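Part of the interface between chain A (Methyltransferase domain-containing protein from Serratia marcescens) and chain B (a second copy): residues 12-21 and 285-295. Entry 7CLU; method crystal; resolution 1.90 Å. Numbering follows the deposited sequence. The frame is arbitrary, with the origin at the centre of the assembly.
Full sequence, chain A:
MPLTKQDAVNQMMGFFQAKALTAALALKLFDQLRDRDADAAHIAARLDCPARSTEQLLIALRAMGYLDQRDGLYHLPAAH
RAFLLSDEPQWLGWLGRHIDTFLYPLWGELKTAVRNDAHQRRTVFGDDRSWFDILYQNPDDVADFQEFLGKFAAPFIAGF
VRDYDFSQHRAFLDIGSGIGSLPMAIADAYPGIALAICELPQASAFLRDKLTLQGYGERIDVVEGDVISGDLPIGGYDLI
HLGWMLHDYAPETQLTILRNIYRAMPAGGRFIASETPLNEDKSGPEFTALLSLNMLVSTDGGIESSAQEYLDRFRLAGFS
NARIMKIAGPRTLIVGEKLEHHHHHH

Chain A (12-21) MMGFFQAKAL
Chain B 285-295: PEFTALLSLNM

This is a helix-on-helix contact between two copies of one protein, an apolar patch centred on Phe A16 and Leu B290 and edged by a single side-chain hydrogen bond.

Residues 286-295 of chain B form a helix, with Pro B285 at its N-cap after a cis peptide bond; lacking an amide hydrogen, proline is tolerated at a helix start, where the first amides have no carbonyl a turn earlier to bond, and its carbonyl O accepts from Ala B289 N at 2.9 Å. In chain A, Met A13 (phi/psi -95/3) lies in a turn where its O accepts from Phe A16 N at 2.9 Å; residues up to Leu A21 and beyond are helical, with i to i+4 bonds such as Ala A20 N to Phe A16 O at 3.0 Å. The axes approach to 10.2 Å and their N-to-C directions differ by 70°. Register is set by Phe A16 and Leu B290, whose CA atoms lie 6.5 Å apart. In all, 382 Å² is buried, both sides summed.

Phe A16 gives up the most surface, 93 Å². Its CA-to-CB bond points toward chain B, and with chi1 -76° (m) and chi2 7° the ring reaches three residues on successive turns of the partner helix: CE2 lies 4.2 Å from Phe B287 CE1, CD2 lies 3.8 Å from Leu B290 CB, and CZ lies 3.7 Å from Asn B294 OD1. All three approach the ring obliquely, so this is packing rather than stacking. A large flat side chain suits this place because it can span that distance without polar groups to satisfy. OD1 of Asn B294 (chi1 t), though buried beside the ring, is hydrogen-bonded elsewhere in the structure.

Leu B290, pointing toward chain A in the common m,t rotamer, is the counterpart, with 75 Å² covered. Its CD1 is 3.4 Å from Gln A17 CD, and its CD2 is 4.5 Å from Ala A20 CB. Ala A20 also points at the partner, and its CB meets Leu B293 CD1 at 4.1 Å; here the short methyl on chain A faces longer leucine branches, again m,t in Leu B293.

At the other end of the patch, Met A13 (m,m,m) brings its CE to 4.4 Å from Phe B287 CE1, at the edge of that ring and near its plane. The CA-to-CB bond of Phe B287 points sideways, but with chi1 t the end of the side chain comes nearer chain A; chi2 is 65°.

The polar link lies where the surface begins to open. Gln A17 and Glu B286 both start sideways, and the ends of both come nearer the partner. Gln A17 (chi1 m, chi2 92°) donates from NE2 to OE2 of Glu B286, extended t,t, at 3.3 Å with an N-H...acceptor angle of 142°, a long and bent bond. Both residues are partly exposed, which suits an amide and a carboxylate, while their aliphatic carbons can lie against apolar neighbours.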

ATOM      1  N   MET A  12       0.364  -0.897  -8.135  1.00 21.83           N
ATOM      2  CA  MET A  12       1.457   0.032  -7.875  1.00 25.62           C
ATOM      3  C   MET A  12       0.969   1.310  -7.192  1.00 23.40           C
ATOM      4  O   MET A  12       1.742   1.953  -6.474  1.00 21.22           O
ATOM      5  CB  MET A  12       2.194   0.375  -9.177  1.00 23.48           C
ATOM      6  CG  MET A  12       2.989  -0.785  -9.777  1.00 26.09           C
ATOM      7  SD  MET A  12       3.386  -0.526 -11.533  1.00 29.83           S
ATOM      8  CE  MET A  12       4.437   0.914 -11.403  1.00 25.46           C
ATOM      9  N   MET A  13      -0.301   1.682  -7.384  1.00 22.16           N
ATOM     10  CA  MET A  13      -0.883   2.865  -6.751  1.00 25.42           C
ATOM     11  C   MET A  13      -1.620   2.547  -5.457  1.00 27.23           C
ATOM     12  O   MET A  13      -2.209   3.453  -4.854  1.00 23.16           O
ATOM     13  CB  MET A  13      -1.871   3.555  -7.701  1.00 28.91           C
ATOM     14  CG  MET A  13      -1.336   3.742  -9.097  1.00 33.58           C
ATOM     15  SD  MET A  13       0.112   4.783  -9.056  0.72 29.37           S
ATOM     16  CE  MET A  13      -0.726   6.364  -9.084  1.00 36.34           C
ATOM     17  N   GLY A  14      -1.602   1.291  -5.021  1.00 26.11           N
ATOM     18  CA  GLY A  14      -2.332   0.886  -3.834  1.00 21.50           C
ATOM     19  C   GLY A  14      -1.828   1.490  -2.541  1.00 24.26           C
ATOM     20  O   GLY A  14      -2.527   1.381  -1.521  1.00 23.08           O
ATOM     21  N   PHE A  15      -0.636   2.108  -2.547  1.00 22.46           N
ATOM     22  CA  PHE A  15      -0.233   2.903  -1.390  1.00 22.68           C
ATOM     23  C   PHE A  15      -1.153   4.106  -1.187  1.00 21.35           C
ATOM     24  O   PHE A  15      -1.258   4.595  -0.052  1.00 20.71           O
ATOM     25  CB  PHE A  15       1.257   3.335  -1.492  1.00 20.47           C
ATOM     26  CG  PHE A  15       1.549   4.294  -2.633  1.00 21.53           C
ATOM     27  CD1 PHE A  15       1.744   3.825  -3.920  1.00 22.58           C
ATOM     28  CD2 PHE A  15       1.643   5.661  -2.402  1.00 21.04           C
ATOM     29  CE1 PHE A  15       1.994   4.708  -4.973  1.00 23.29           C
ATOM     30  CE2 PHE A  15       1.899   6.549  -3.454  1.00 23.77           C
ATOM     31  CZ  PHE A  15       2.065   6.058  -4.738  1.00 22.27           C
ATOM     32  N   PHE A  16      -1.877   4.542  -2.232  1.00 21.74           N
ATOM     33  CA  PHE A  16      -2.915   5.571  -2.061  1.00 26.10           C
ATOM     34  C   PHE A  16      -3.947   5.160  -1.014  1.00 23.91           C
ATOM     35  O   PHE A  16      -4.213   5.897  -0.057  1.00 21.94           O
ATOM     36  CB  PHE A  16      -3.658   5.838  -3.374  1.00 25.26           C
ATOM     37  CG  PHE A  16      -2.905   6.660  -4.368  1.00 22.85           C
ATOM     38  CD1 PHE A  16      -1.578   7.010  -4.165  1.00 21.15           C
ATOM     39  CD2 PHE A  16      -3.544   7.085  -5.534  1.00 26.77           C
ATOM     40  CE1 PHE A  16      -0.892   7.762  -5.109  1.00 28.45           C
ATOM     41  CE2 PHE A  16      -2.868   7.854  -6.478  1.00 30.73           C
ATOM     42  CZ  PHE A  16      -1.532   8.190  -6.264  1.00 30.74           C
ATOM     43  N   GLN A  17      -4.605   4.018  -1.233  1.00 23.17           N
ATOM     44  CA  GLN A  17      -5.646   3.588  -0.311  1.00 24.74           C
ATOM     45  C   GLN A  17      -5.067   3.344   1.070  1.00 22.85           C
ATOM     46  O   GLN A  17      -5.716   3.637   2.080  1.00 21.63           O
ATOM     47  CB  GLN A  17      -6.338   2.325  -0.830  1.00 23.59           C
ATOM     48  CG  GLN A  17      -7.247   2.546  -2.053  1.00 25.63           C
ATOM     49  CD  GLN A  17      -6.507   2.345  -3.386  1.00 31.58           C
ATOM     50  OE1 GLN A  17      -5.324   2.692  -3.527  1.00 25.42           O
ATOM     51  NE2 GLN A  17      -7.210   1.776  -4.367  1.00 34.28           N
ATOM     52  N   ALA A  18      -3.843   2.809   1.132  1.00 19.53           N
ATOM     53  CA  ALA A  18      -3.237   2.504   2.425  1.00 22.76           C
ATOM     54  C   ALA A  18      -3.100   3.762   3.269  1.00 20.61           C
ATOM     55  O   ALA A  18      -3.519   3.793   4.427  1.00 21.56           O
ATOM     56  CB  ALA A  18      -1.867   1.835   2.225  1.00 20.63           C
ATOM     57  N   LYS A  19      -2.522   4.820   2.691  1.00 22.35           N
ATOM     58  CA  LYS A  19      -2.276   6.051   3.441  1.00 25.10           C
ATOM     59  C   LYS A  19      -3.544   6.866   3.658  1.00 21.82           C
ATOM     60  O   LYS A  19      -3.628   7.605   4.650  1.00 22.04           O
ATOM     61  CB  LYS A  19      -1.219   6.905   2.736  1.00 22.91           C
ATOM     62  CG  LYS A  19       0.220   6.506   3.061  1.00 21.38           C
ATOM     63  CD  LYS A  19       0.553   6.855   4.512  1.00 23.63           C
ATOM     64  CE  LYS A  19       2.019   6.649   4.813  1.00 27.41           C
ATOM     65  NZ  LYS A  19       2.420   7.317   6.088  1.00 29.40           N
ATOM     66  N   ALA A  20      -4.548   6.756   2.775  1.00 21.60           N
ATOM     67  CA  ALA A  20      -5.835   7.368   3.107  1.00 21.21           C
ATOM     68  C   ALA A  20      -6.397   6.764   4.392  1.00 23.62           C
ATOM     69  O   ALA A  20      -6.878   7.485   5.271  1.00 21.40           O
ATOM     70  CB  ALA A  20      -6.841   7.215   1.957  1.00 20.26           C
ATOM     71  N   LEU A  21      -6.301   5.444   4.536  1.00 23.44           N
ATOM     72  CA  LEU A  21      -6.791   4.798   5.749  1.00 19.52           C
ATOM     73  C   LEU A  21      -5.948   5.157   6.971  1.00 23.26           C
ATOM     74  O   LEU A  21      -6.498   5.524   8.017  1.00 24.24           O
ATOM     75  CB  LEU A  21      -6.855   3.286   5.537  1.00 20.17           C
ATOM     76  CG  LEU A  21      -8.032   2.744   4.708  1.00 24.77           C
ATOM     77  CD1 LEU A  21      -7.804   1.273   4.354  1.00 25.33           C
ATOM     78  CD2 LEU A  21      -9.382   2.885   5.452  1.00 26.39           C
TER
ATOM     79  N   PRO B 285     -15.489   8.947  -9.052  1.00 23.46           N
ATOM     80  CA  PRO B 285     -15.005   7.562  -8.964  1.00 28.92           C
ATOM     81  C   PRO B 285     -13.763   7.414  -8.068  1.00 24.45           C
ATOM     82  O   PRO B 285     -13.065   8.396  -7.802  1.00 21.99           O
ATOM     83  CB  PRO B 285     -14.683   7.204 -10.423  1.00 28.76           C
ATOM     84  CG  PRO B 285     -14.585   8.513 -11.146  1.00 29.66           C
ATOM     85  CD  PRO B 285     -15.434   9.481 -10.423  1.00 26.39           C
ATOM     86  N   GLU B 286     -13.504   6.186  -7.617  1.00 26.29           N
ATOM     87  CA  GLU B 286     -12.540   5.986  -6.542  1.00 27.83           C
ATOM     88  C   GLU B 286     -11.151   6.500  -6.928  1.00 23.29           C
ATOM     89  O   GLU B 286     -10.506   7.200  -6.145  1.00 25.23           O
ATOM     90  CB  GLU B 286     -12.493   4.509  -6.129  1.00 26.27           C
ATOM     91  CG  GLU B 286     -11.471   4.245  -5.016  1.00 28.74           C
ATOM     92  CD  GLU B 286     -11.370   2.780  -4.606  1.00 33.50           C
ATOM     93  OE1 GLU B 286     -12.277   1.992  -4.944  1.00 30.25           O
ATOM     94  OE2 GLU B 286     -10.367   2.425  -3.941  1.00 32.83           O
ATOM     95  N   PHE B 287     -10.673   6.183  -8.133  1.00 25.02           N
ATOM     96  CA  PHE B 287      -9.319   6.622  -8.477  1.00 28.55           C
ATOM     97  C   PHE B 287      -9.231   8.144  -8.511  1.00 26.50           C
ATOM     98  O   PHE B 287      -8.258   8.731  -8.023  1.00 24.51           O
ATOM     99  CB  PHE B 287      -8.863   6.041  -9.815  1.00 31.36           C
ATOM    100  CG  PHE B 287      -7.463   6.457 -10.195  1.00 33.90           C
ATOM    101  CD1 PHE B 287      -6.378   6.058  -9.431  1.00 39.77           C
ATOM    102  CD2 PHE B 287      -7.244   7.288 -11.288  1.00 38.13           C
ATOM    103  CE1 PHE B 287      -5.090   6.457  -9.764  1.00 41.39           C
ATOM    104  CE2 PHE B 287      -5.967   7.691 -11.626  1.00 38.22           C
ATOM    105  CZ  PHE B 287      -4.885   7.278 -10.866  1.00 37.26           C
ATOM    106  N   THR B 288     -10.258   8.799  -9.041  1.00 20.02           N
ATOM    107  CA  THR B 288     -10.245  10.256  -9.083  1.00 22.35           C
ATOM    108  C   THR B 288     -10.308  10.837  -7.680  1.00 23.41           C
ATOM    109  O   THR B 288      -9.647  11.844  -7.389  1.00 24.26           O
ATOM    110  CB  THR B 288     -11.403  10.757  -9.938  1.00 24.97           C
ATOM    111  OG1 THR B 288     -11.280  10.207 -11.255  1.00 26.14           O
ATOM    112  CG2 THR B 288     -11.424  12.273 -10.007  1.00 24.66           C
ATOM    113  N   ALA B 289     -11.088  10.210  -6.791  1.00 21.54           N
ATOM    114  CA  ALA B 289     -11.096  10.642  -5.402  1.00 24.12           C
ATOM    115  C   ALA B 289      -9.707  10.516  -4.808  1.00 19.09           C
ATOM    116  O   ALA B 289      -9.241  11.411  -4.096  1.00 21.08           O
ATOM    117  CB  ALA B 289     -12.103   9.830  -4.578  1.00 16.11           C
ATOM    118  N   LEU B 290      -9.048   9.385  -5.062  1.00 20.58           N
ATOM    119  CA  LEU B 290      -7.688   9.204  -4.574  1.00 25.56           C
ATOM    120  C   LEU B 290      -6.734  10.161  -5.268  1.00 22.41           C
ATOM    121  O   LEU B 290      -5.850  10.738  -4.625  1.00 21.58           O
ATOM    122  CB  LEU B 290      -7.245   7.760  -4.781  1.00 23.09           C
ATOM    123  CG  LEU B 290      -8.006   6.782  -3.895  1.00 19.91           C
ATOM    124  CD1 LEU B 290      -7.786   5.350  -4.381  1.00 24.05           C
ATOM    125  CD2 LEU B 290      -7.616   6.983  -2.436  1.00 21.49           C
ATOM    126  N   LEU B 291      -6.907  10.356  -6.578  1.00 23.54           N
ATOM    127  CA  LEU B 291      -6.050  11.302  -7.287  1.00 24.53           C
ATOM    128  C   LEU B 291      -6.143  12.696  -6.678  1.00 26.12           C
ATOM    129  O   LEU B 291      -5.170  13.453  -6.720  1.00 21.88           O
ATOM    130  CB  LEU B 291      -6.406  11.342  -8.779  1.00 22.83           C
ATOM    131  CG  LEU B 291      -5.398  12.118  -9.668  1.00 28.57           C
ATOM    132  CD1 LEU B 291      -4.019  11.444  -9.671  1.00 29.77           C
ATOM    133  CD2 LEU B 291      -5.912  12.274 -11.098  1.00 28.28           C
ATOM    134  N   SER B 292      -7.308  13.052  -6.111  1.00 24.87           N
ATOM    135  CA  SER B 292      -7.468  14.361  -5.479  1.00 22.49           C
ATOM    136  C   SER B 292      -6.503  14.529  -4.319  1.00 24.52           C
ATOM    137  O   SER B 292      -5.838  15.569  -4.185  1.00 22.48           O
ATOM    138  CB  SER B 292      -8.905  14.534  -4.994  1.00 22.33           C
ATOM    139  OG  SER B 292      -9.171  15.891  -4.689  1.00 23.21           O
ATOM    140  N   LEU B 293      -6.425  13.518  -3.453  1.00 21.02           N
ATOM    141  CA  LEU B 293      -5.390  13.516  -2.422  1.00 25.45           C
ATOM    142  C   LEU B 293      -3.997  13.560  -3.021  1.00 22.87           C
ATOM    143  O   LEU B 293      -3.089  14.157  -2.433  1.00 26.35           O
ATOM    144  CB  LEU B 293      -5.519  12.288  -1.525  1.00 21.78           C
ATOM    145  CG  LEU B 293      -6.768  12.226  -0.670  1.00 22.79           C
ATOM    146  CD1 LEU B 293      -6.857  10.855  -0.028  1.00 21.37           C
ATOM    147  CD2 LEU B 293      -6.763  13.349   0.371  1.00 23.03           C
ATOM    148  N   ASN B 294      -3.788  12.912  -4.170  1.00 23.31           N
ATOM    149  CA  ASN B 294      -2.478  12.996  -4.805  1.00 25.72           C
ATOM    150  C   ASN B 294      -2.159  14.432  -5.208  1.00 26.35           C
ATOM    151  O   ASN B 294      -1.016  14.883  -5.064  1.00 22.94           O
ATOM    152  CB  ASN B 294      -2.380  12.069  -6.019  1.00 26.62           C
ATOM    153  CG  ASN B 294      -0.954  12.002  -6.586  1.00 30.35           C
ATOM    154  OD1 ASN B 294      -0.036  11.559  -5.910  1.00 31.45           O
ATOM    155  ND2 ASN B 294      -0.768  12.470  -7.828  1.00 28.70           N
ATOM    156  N   MET B 295      -3.162  15.182  -5.671  1.00 25.24           N
ATOM    157  CA  MET B 295      -2.947  16.600  -5.938  1.00 25.15           C
ATOM    158  C   MET B 295      -2.694  17.372  -4.653  1.00 27.32           C
ATOM    159  O   MET B 295      -1.912  18.329  -4.657  1.00 30.28           O
ATOM    160  CB  MET B 295      -4.144  17.204  -6.678  1.00 22.07           C
ATOM    161  CG  MET B 295      -4.632  16.386  -7.858  1.00 24.99           C
ATOM    162  SD  MET B 295      -3.325  15.744  -8.919  0.89 29.83           S
ATOM    163  CE  MET B 295      -2.664  17.278  -9.548  1.00 25.15           C
TER